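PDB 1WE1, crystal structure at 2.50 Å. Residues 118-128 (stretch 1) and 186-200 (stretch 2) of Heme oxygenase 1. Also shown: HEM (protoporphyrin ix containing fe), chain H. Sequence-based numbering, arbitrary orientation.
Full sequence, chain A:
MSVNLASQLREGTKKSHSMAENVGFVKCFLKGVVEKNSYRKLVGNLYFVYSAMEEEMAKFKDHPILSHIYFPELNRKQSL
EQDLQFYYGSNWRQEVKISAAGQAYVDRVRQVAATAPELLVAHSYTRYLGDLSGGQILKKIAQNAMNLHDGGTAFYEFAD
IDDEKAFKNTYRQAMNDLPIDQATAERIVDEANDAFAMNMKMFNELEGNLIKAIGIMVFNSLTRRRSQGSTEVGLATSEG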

# COMPACT_ATOMS: atom_id res chain seq x y z
N GLU A 118 -11.26 15.02 2.32
CA GLU A 118 -10.06 15.31 3.08
C GLU A 118 -9.49 14.07 3.75
O GLU A 118 -8.30 14.01 4.04
N LEU A 119 -10.34 13.07 3.99
CA LEU A 119 -9.88 11.82 4.60
C LEU A 119 -8.96 11.05 3.64
O LEU A 119 -8.27 10.11 4.04
N LEU A 120 -8.96 11.47 2.38
CA LEU A 120 -8.12 10.87 1.35
C LEU A 120 -6.64 11.08 1.66
O LEU A 120 -5.78 10.37 1.14
N VAL A 121 -6.33 12.06 2.50
CA VAL A 121 -4.93 12.30 2.85
C VAL A 121 -4.46 11.20 3.78
O VAL A 121 -3.27 10.92 3.87
N ALA A 122 -5.39 10.55 4.47
CA ALA A 122 -5.04 9.47 5.38
C ALA A 122 -4.65 8.25 4.56
O ALA A 122 -3.74 7.51 4.91
N HIS A 123 -5.36 8.07 3.45
CA HIS A 123 -5.12 6.96 2.54
C HIS A 123 -3.84 7.16 1.74
O HIS A 123 -3.07 6.22 1.55
N SER A 124 -3.63 8.39 1.27
CA SER A 124 -2.41 8.73 0.54
C SER A 124 -1.24 8.51 1.50
O SER A 124 -0.21 7.95 1.13
N TYR A 125 -1.42 8.95 2.74
CA TYR A 125 -0.37 8.81 3.73
C TYR A 125 -0.07 7.34 3.95
O TYR A 125 1.05 6.90 3.73
N THR A 126 -1.08 6.58 4.37
CA THR A 126 -0.90 5.15 4.66
C THR A 126 -0.21 4.33 3.57
O THR A 126 0.62 3.50 3.87
N ARG A 127 -0.54 4.57 2.30
CA ARG A 127 0.10 3.81 1.23
C ARG A 127 1.41 4.45 0.74
O ARG A 127 2.50 3.94 0.99
N TYR A 128 1.29 5.57 0.03
CA TYR A 128 2.47 6.26 -0.49
C TYR A 128 3.62 6.56 0.47
O TYR A 128 4.77 6.25 0.15
N GLU A 186 -7.63 15.30 13.22
CA GLU A 186 -7.75 14.14 14.07
C GLU A 186 -8.63 13.07 13.43
O GLU A 186 -8.49 11.88 13.73
N ARG A 187 -9.53 13.48 12.54
CA ARG A 187 -10.40 12.54 11.84
C ARG A 187 -9.57 11.81 10.78
O ARG A 187 -9.89 10.69 10.37
N ILE A 188 -8.51 12.48 10.35
CA ILE A 188 -7.57 11.98 9.36
C ILE A 188 -6.71 10.91 10.01
O ILE A 188 -6.49 9.84 9.45
N VAL A 189 -6.22 11.21 11.21
CA VAL A 189 -5.41 10.26 11.93
C VAL A 189 -6.24 8.99 12.18
O VAL A 189 -5.78 7.87 11.94
N ASP A 190 -7.47 9.16 12.62
CA ASP A 190 -8.30 7.99 12.86
C ASP A 190 -8.51 7.19 11.58
O ASP A 190 -8.49 5.96 11.61
N GLU A 191 -8.69 7.87 10.46
CA GLU A 191 -8.90 7.20 9.18
C GLU A 191 -7.64 6.40 8.79
O GLU A 191 -7.74 5.32 8.21
N ALA A 192 -6.47 6.94 9.12
CA ALA A 192 -5.22 6.26 8.81
C ALA A 192 -5.16 4.91 9.53
O ALA A 192 -4.79 3.90 8.94
N ASN A 193 -5.52 4.90 10.81
CA ASN A 193 -5.52 3.66 11.58
C ASN A 193 -6.56 2.70 10.99
O ASN A 193 -6.45 1.48 11.14
N ASP A 194 -7.56 3.26 10.31
CA ASP A 194 -8.58 2.44 9.68
C ASP A 194 -7.95 1.74 8.47
O ASP A 194 -8.09 0.52 8.31
N ALA A 195 -7.27 2.52 7.64
CA ALA A 195 -6.62 1.98 6.45
C ALA A 195 -5.63 0.88 6.83
O ALA A 195 -5.59 -0.16 6.18
N PHE A 196 -4.85 1.10 7.88
CA PHE A 196 -3.91 0.08 8.30
C PHE A 196 -4.65 -1.23 8.53
O PHE A 196 -4.22 -2.29 8.07
N ALA A 197 -5.77 -1.16 9.25
CA ALA A 197 -6.54 -2.35 9.54
C ALA A 197 -6.99 -3.02 8.25
O ALA A 197 -7.02 -4.24 8.16
N MET A 198 -7.33 -2.22 7.24
CA MET A 198 -7.77 -2.77 5.97
C MET A 198 -6.65 -3.50 5.21
O MET A 198 -6.90 -4.44 4.46
N ASN A 199 -5.42 -3.05 5.41
CA ASN A 199 -4.28 -3.69 4.78
C ASN A 199 -4.07 -5.00 5.51
O ASN A 199 -3.87 -6.05 4.91
N MET A 200 -4.14 -4.92 6.83
CA MET A 200 -3.94 -6.08 7.66
C MET A 200 -4.97 -7.17 7.37
O MET A 200 -4.65 -8.35 7.46

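The first helix crosses helix 186-200 at -47°, with axes approaching to 8.0 Å, and the two stretches bury 764 Å² between them. Small side chains, Ala122 and Ala192, lie where the helices come close. Ala122 points toward the second helix, its CB 3.3 Å from Ile188 O and 3.6 Å from Glu191 CB; as a bump of one methyl it lies almost on the opposing backbone, and the CA atoms of Ala122 and Ala192 come within 4.7 Å.

One turn on, Thr126 (chi1 m) supplies the knob, seated in a hollow formed by Ala192, Ala195, Phe196 and Asn199. Thr126 CG2 rests 3.8 Å from Phe196 CD1, while Thr126 OG1 lies 3.8 Å from Ala195 CB. The hydroxyl enters this largely apolar pocket with its donor satisfied, because Thr126 OG1 hydrogen-bonds to Ala122 O of its own helix at 2.9 Å.

Toward the N-terminal end of the contact the fill is bulkier. Ile188, in the mt rotamer, leaves its backbone sideways and spans several neighbours: Ile188 CD1 meets Val121 CG1 at 3.2 Å, a tight contact, CG2 lies 3.9 Å from Ala122 CB, and CG1 is 4.1 Å from Leu119 CD2. Leu119 (mt) also starts sideways, but its end comes nearer, bringing Leu119 CD2 to 3.5 Å from Arg187 O. Beyond it, Arg187 reaches Glu118 in a salt bridge, in which Arg187 NH2 and NH1 both donate to Glu118 OE2, at 2.8 and 3.0 Å.

Glu191 points toward the first stretch with chi1 t and chi2 p, its CG 4.1 Å from Leu119 CB. Glu191 OE1 accepts a hydrogen bond from His123 NE2 (3.2 Å). The imidazole, chi1 m, fills the space beside Ala195, with His123 CE1 3.7 Å from Ala195 CB, and the methyl of Met198 lies at its edge, Met198 CE being 3.6 Å from His123 CE1.

Farther along, Arg127 (chi1 to chi3 all m) starts sideways, but its end comes nearer, so that Arg127 NH1 makes a weak hydrogen bond to Asn199 OD1 at 2.9 Å, while Asn199 ND2 donates to Ala195 O, also at 2.9 Å.

The heme borders this end of the interface. Tyr125 (chi1 t) presents its ring edge to Ala192, Tyr125 CD2 lying 4.4 Å from Ala192 CB; heme CMA lies over one ring face, and Tyr125 OH donates to heme O1A at 2.7 Å. Heme CMB similarly covers a face of Phe196, whose CE2 is 3.8 Å from heme C2B. Water 1 binds the iron, its O 1.8 Å from heme FE.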

# COMPACT_ATOMS: atom_id res chain seq x y z
CB GLU A 118 -10.30 16.43 4.13
CG GLU A 118 -11.23 16.10 5.29
CD GLU A 118 -12.70 16.05 4.88
OE1 GLU A 118 -13.05 16.54 3.79
OE2 GLU A 118 -13.51 15.52 5.68
CB LEU A 119 -11.09 10.97 5.00
CG LEU A 119 -11.90 11.58 6.15
CD1 LEU A 119 -12.98 10.61 6.62
CD2 LEU A 119 -10.96 11.92 7.31
CB LEU A 120 -8.45 11.50 -0.00
CG LEU A 120 -9.14 10.65 -1.08
CD1 LEU A 120 -10.06 9.62 -0.49
CD2 LEU A 120 -9.88 11.59 -2.01
CB VAL A 121 -4.73 13.67 3.53
CG1 VAL A 121 -5.65 13.81 4.71
CG2 VAL A 121 -3.27 13.82 3.98
CB ALA A 122 -6.22 9.14 6.27
CB HIS A 123 -6.33 6.79 1.62
CG HIS A 123 -7.45 6.06 2.28
ND1 HIS A 123 -7.35 4.74 2.67
CD2 HIS A 123 -8.67 6.48 2.70
CE1 HIS A 123 -8.46 4.38 3.30
NE2 HIS A 123 -9.27 5.42 3.33
CB SER A 124 -2.45 10.19 0.09
OG SER A 124 -1.18 10.65 -0.34
CB TYR A 125 -0.77 9.48 5.05
CG TYR A 125 0.14 9.11 6.22
CD1 TYR A 125 1.46 9.57 6.28
CD2 TYR A 125 -0.30 8.24 7.22
CE1 TYR A 125 2.32 9.16 7.31
CE2 TYR A 125 0.55 7.82 8.24
CZ TYR A 125 1.85 8.28 8.28
OH TYR A 125 2.68 7.83 9.27
CB THR A 126 -2.23 4.50 5.03
OG1 THR A 126 -2.76 5.14 6.19
CG2 THR A 126 -2.03 3.03 5.35
CB ARG A 127 -0.86 3.62 0.04
CG ARG A 127 -1.98 2.59 0.28
CD ARG A 127 -1.46 1.32 0.98
NE ARG A 127 -0.29 0.75 0.31
CZ ARG A 127 0.33 -0.37 0.68
NH1 ARG A 127 -0.09 -1.06 1.73
NH2 ARG A 127 1.38 -0.81 -0.01
CB TYR A 128 2.04 7.57 -1.16
CG TYR A 128 1.05 7.35 -2.28
CD1 TYR A 128 1.36 6.52 -3.35
CD2 TYR A 128 -0.20 7.97 -2.27
CE1 TYR A 128 0.46 6.31 -4.38
CE2 TYR A 128 -1.11 7.76 -3.30
CZ TYR A 128 -0.77 6.93 -4.35
OH TYR A 128 -1.66 6.71 -5.37
CB GLU A 186 -8.27 14.55 15.45
CG GLU A 186 -7.21 15.33 16.25
CD GLU A 186 -7.66 15.70 17.67
OE1 GLU A 186 -6.79 16.12 18.46
OE2 GLU A 186 -8.87 15.59 17.98
CB ARG A 187 -11.55 13.27 11.14
CG ARG A 187 -12.73 13.66 12.03
CD ARG A 187 -13.92 14.11 11.18
NE ARG A 187 -13.58 15.25 10.32
CZ ARG A 187 -13.64 15.24 8.99
NH1 ARG A 187 -14.03 14.14 8.34
NH2 ARG A 187 -13.28 16.32 8.31
CB ILE A 188 -6.67 13.13 8.83
CG1 ILE A 188 -7.54 14.14 8.06
CG2 ILE A 188 -5.54 12.57 7.96
CD1 ILE A 188 -6.76 15.22 7.36
CB VAL A 189 -4.93 10.84 13.27
CG1 VAL A 189 -4.24 9.76 14.10
CG2 VAL A 189 -3.96 11.97 12.99
CB ASP A 190 -9.63 8.40 13.47
CG ASP A 190 -9.50 8.75 14.95
OD1 ASP A 190 -10.48 9.29 15.52
OD2 ASP A 190 -8.42 8.48 15.53
CB GLU A 191 -9.23 8.23 8.09
CG GLU A 191 -9.59 7.62 6.73
CD GLU A 191 -10.88 6.82 6.75
OE1 GLU A 191 -11.23 6.23 5.72
OE2 GLU A 191 -11.54 6.77 7.80
CB ALA A 192 -4.05 7.14 9.22
CB ASN A 193 -5.82 3.94 13.06
CG ASN A 193 -4.61 4.47 13.80
OD1 ASN A 193 -3.63 3.75 14.01
ND2 ASN A 193 -4.66 5.74 14.20
CB ASP A 194 -9.77 3.29 9.21
CG ASP A 194 -10.83 3.47 10.28
OD1 ASP A 194 -10.51 3.95 11.39
OD2 ASP A 194 -12.01 3.12 10.01
CB ALA A 195 -5.90 3.08 5.69
CB PHE A 196 -3.21 0.47 9.61
CG PHE A 196 -1.89 1.14 9.42
CD1 PHE A 196 -1.82 2.49 9.07
CD2 PHE A 196 -0.71 0.44 9.60
CE1 PHE A 196 -0.59 3.12 8.92
CE2 PHE A 196 0.53 1.07 9.45
CZ PHE A 196 0.58 2.41 9.11
CB ALA A 197 -7.74 -1.99 10.39
CB MET A 198 -8.38 -1.67 5.12
CG MET A 198 -9.66 -1.15 5.71
SD MET A 198 -10.53 0.01 4.67
CE MET A 198 -9.78 1.58 5.22
CB ASN A 199 -3.04 -2.80 4.91
CG ASN A 199 -3.01 -1.71 3.88
OD1 ASN A 199 -2.63 -1.94 2.74
ND2 ASN A 199 -3.43 -0.52 4.27
CB MET A 200 -4.00 -5.67 9.13
CG MET A 200 -2.84 -4.79 9.55
SD MET A 200 -2.58 -4.78 11.34
CE MET A 200 -3.50 -3.29 11.82
CHA HEM H . 7.20 3.64 7.75
CHB HEM H . 2.88 2.21 6.10
CHC HEM H . 4.24 -2.36 7.02
CHD HEM H . 8.81 -0.90 7.11
C1A HEM H . 5.85 3.70 7.35
C2A HEM H . 5.02 4.90 7.23
C3A HEM H . 3.79 4.48 6.81
C4A HEM H . 3.89 3.03 6.60
CMA HEM H . 2.56 5.30 6.57
CAA HEM H . 5.49 6.32 7.47
CBA HEM H . 5.63 6.74 8.96
CGA HEM H . 6.05 8.08 9.16
O1A HEM H . 5.11 8.91 9.48
O2A HEM H . 7.23 8.46 9.03
C1B HEM H . 2.85 0.81 6.24
C2B HEM H . 1.67 -0.02 6.02
C3B HEM H . 2.06 -1.31 6.22
C4B HEM H . 3.46 -1.25 6.64
CMB HEM H . 0.31 0.51 5.62
CAB HEM H . 1.28 -2.59 6.01
CBB HEM H . 0.06 -2.76 6.95
C1C HEM H . 5.61 -2.39 7.04
C2C HEM H . 6.43 -3.59 7.05
C3C HEM H . 7.68 -3.16 7.32
C4C HEM H . 7.69 -1.72 7.15
CMC HEM H . 5.92 -5.00 6.81
CAC HEM H . 8.89 -4.01 7.73
CBC HEM H . 9.69 -4.48 6.49
C1D HEM H . 8.80 0.50 7.28
C2D HEM H . 10.00 1.32 7.46
C3D HEM H . 9.55 2.59 7.59
C4D HEM H . 8.07 2.55 7.55
CMD HEM H . 11.38 0.75 7.49
CAD HEM H . 10.32 3.88 7.76
CBD HEM H . 10.46 4.31 9.29
CGD HEM H . 10.93 5.63 9.45
O1D HEM H . 10.47 6.58 8.71
O2D HEM H . 11.79 5.91 10.34
NA HEM H . 5.14 2.58 6.98
NB HEM H . 3.94 0.05 6.60
NC HEM H . 6.41 -1.23 7.06
ND HEM H . 7.65 1.29 7.30
FE HEM H . 5.79 0.68 7.00
O HOH W 1 6.07 0.85 5.23